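Local coordinates for hypothetical protein yigZ (Escherichia coli, PDB 1VI7) that belongs to the IMPACT family and is of uncertain function, though it may bind guanyl ribonucleotides and hydrolyse ribonucleoside triphosphates, at residues Gly122-Asn125 and Gln126-Gln130. Residues are numbered along the deposited sequence; the frame is centred on the assembly and turned at random.
Sequences GGVN and QALRQ
Val-124 and Leu-128 sit one turn apart near the C-terminal end of helix 113-128. Their side chains lie alongside each other and point the same way. Val-124 CG1 meets Leu-128 CD1 at 3.6 Å. This branch of the valine is anti to its own backbone nitrogen (chi1 -178°), which carries it forward to the leucine methyl.

One turn on from Asn-125, Arg-129 brings its guanidinium obliquely to the amide. The amide oxygen OD1 of Asn-125 lies 3.1 Å from Arg-129 NH1, and the amide and guanidinium planes are turned 59° apart.

Backbone bonds set this spacing. Ala-127 N binds Gly-123 O at 3.3 Å, and Leu-128 N binds Val-124 O at 3.0 Å. Gln-126 N bonds to Gly-122 O and weakly to Gly-123 O. The bond from Arg-129 N to Asn-125 O is also weak.

Asn-125 ND2 is hydrogen-bonded to Gln-89 OE1 of helix 84-93, and Val-124 packs on Met-86 and Leu-90 of the same helix. Ala-127 and Leu-128 rest on Leu-29 of strand 23-31, and Ala-127 reaches Val-14 and Val-16 of strand 14-20, so this part of the helix is seated against helix 84-93 and two neighbouring strands of the five-stranded antiparallel sheet.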
ATOM      1  N   GLY A 122       8.959 -19.099  -4.160  1.00 34.25           N
ATOM      2  CA  GLY A 122       9.097 -19.740  -2.877  1.00 33.98           C
ATOM      3  C   GLY A 122       9.604 -18.843  -1.767  1.00 33.58           C
ATOM      4  O   GLY A 122       9.311 -19.053  -0.593  1.00 32.59           O
ATOM      5  N   GLY A 123      10.546 -17.961  -2.082  1.00 34.74           N
ATOM      6  CA  GLY A 123      11.106 -17.015  -1.134  1.00 33.56           C
ATOM      7  C   GLY A 123       9.992 -16.114  -0.612  1.00 33.94           C
ATOM      8  O   GLY A 123       9.789 -16.053   0.607  1.00 34.49           O
ATOM      9  N   VAL A 124       9.176 -15.581  -1.530  1.00 32.53           N
ATOM     10  CA  VAL A 124       8.066 -14.729  -1.085  1.00 32.89           C
ATOM     11  C   VAL A 124       7.047 -15.569  -0.323  1.00 34.27           C
ATOM     12  O   VAL A 124       6.568 -15.149   0.752  1.00 35.73           O
ATOM     13  CB  VAL A 124       7.446 -13.926  -2.211  1.00 27.23           C
ATOM     14  CG1 VAL A 124       6.330 -13.002  -1.778  1.00 24.08           C
ATOM     15  CG2 VAL A 124       8.548 -13.094  -2.859  1.00 30.26           C
ATOM     16  N   ASN A 125       6.958 -16.845  -0.690  1.00 31.76           N
ATOM     17  CA  ASN A 125       6.075 -17.747   0.012  1.00 31.47           C
ATOM     18  C   ASN A 125       6.446 -17.953   1.475  1.00 31.03           C
ATOM     19  O   ASN A 125       5.559 -18.003   2.331  1.00 30.47           O
ATOM     20  CB  ASN A 125       6.082 -19.114  -0.717  1.00 29.27           C
ATOM     21  CG  ASN A 125       5.001 -20.013  -0.127  1.00 24.59           C
ATOM     22  OD1 ASN A 125       5.252 -20.629   0.907  1.00 23.23           O
ATOM     23  ND2 ASN A 125       3.831 -19.964  -0.734  1.00 19.58           N
ATOM     24  N   GLN A 126       7.719 -18.107   1.790  1.00 30.35           N
ATOM     25  CA  GLN A 126       8.148 -18.395   3.144  1.00 31.58           C
ATOM     26  C   GLN A 126       7.931 -17.204   4.072  1.00 32.44           C
ATOM     27  O   GLN A 126       7.541 -17.328   5.223  1.00 31.93           O
ATOM     28  CB  GLN A 126       9.628 -18.782   3.169  1.00 32.33           C
ATOM     29  CG  GLN A 126       9.948 -20.108   2.509  1.00 36.64           C
ATOM     30  CD  GLN A 126       9.011 -21.198   3.013  1.00 40.75           C
ATOM     31  OE1 GLN A 126       8.434 -21.911   2.190  1.00 42.72           O
ATOM     32  NE2 GLN A 126       8.765 -21.179   4.319  1.00 41.76           N
ATOM     33  N   ALA A 127       8.302 -16.043   3.534  1.00 33.03           N
ATOM     34  CA  ALA A 127       8.245 -14.765   4.220  1.00 30.87           C
ATOM     35  C   ALA A 127       6.799 -14.483   4.642  1.00 30.28           C
ATOM     36  O   ALA A 127       6.485 -14.062   5.740  1.00 26.84           O
ATOM     37  CB  ALA A 127       8.689 -13.664   3.262  1.00 30.02           C
ATOM     38  N   LEU A 128       5.934 -14.790   3.668  1.00 30.15           N
ATOM     39  CA  LEU A 128       4.507 -14.651   3.790  1.00 28.49           C
ATOM     40  C   LEU A 128       3.954 -15.463   4.920  1.00 29.19           C
ATOM     41  O   LEU A 128       3.061 -14.967   5.616  1.00 30.63           O
ATOM     42  CB  LEU A 128       3.795 -14.877   2.472  1.00 25.16           C
ATOM     43  CG  LEU A 128       4.013 -13.746   1.451  1.00 27.27           C
ATOM     44  CD1 LEU A 128       3.486 -14.147   0.102  1.00 28.72           C
ATOM     45  CD2 LEU A 128       3.389 -12.436   1.939  1.00 27.65           C
ATOM     46  N   ARG A 129       4.544 -16.601   5.243  1.00 30.69           N
ATOM     47  CA  ARG A 129       4.150 -17.409   6.380  1.00 30.63           C
ATOM     48  C   ARG A 129       4.471 -16.673   7.685  1.00 29.33           C
ATOM     49  O   ARG A 129       4.015 -17.117   8.746  1.00 31.57           O
ATOM     50  CB  ARG A 129       4.808 -18.771   6.416  1.00 30.69           C
ATOM     51  CG  ARG A 129       4.408 -19.839   5.473  1.00 31.54           C
ATOM     52  CD  ARG A 129       5.439 -20.975   5.440  1.00 37.09           C
ATOM     53  NE  ARG A 129       5.387 -21.705   4.177  1.00 42.95           N
ATOM     54  CZ  ARG A 129       4.387 -22.500   3.814  1.00 48.72           C
ATOM     55  NH1 ARG A 129       4.401 -23.115   2.632  1.00 49.99           N
ATOM     56  NH2 ARG A 129       3.365 -22.725   4.644  1.00 51.49           N
ATOM     57  N   GLN A 130       5.359 -15.711   7.708  1.00 29.60           N
ATOM     58  CA  GLN A 130       5.642 -15.006   8.965  1.00 30.78           C
ATOM     59  C   GLN A 130       5.105 -13.584   8.994  1.00 29.65           C
ATOM     60  O   GLN A 130       5.386 -12.848   9.948  1.00 29.17           O
ATOM     61  CB  GLN A 130       7.158 -15.031   9.239  1.00 32.14           C
ATOM     62  CG  GLN A 130       7.762 -16.398   9.054  1.00 38.74           C
ATOM     63  CD  GLN A 130       9.237 -16.556   9.285  1.00 42.14           C
ATOM     64  OE1 GLN A 130       9.818 -17.501   8.714  1.00 42.40           O
ATOM     65  NE2 GLN A 130       9.858 -15.709  10.107  1.00 40.70           N
TER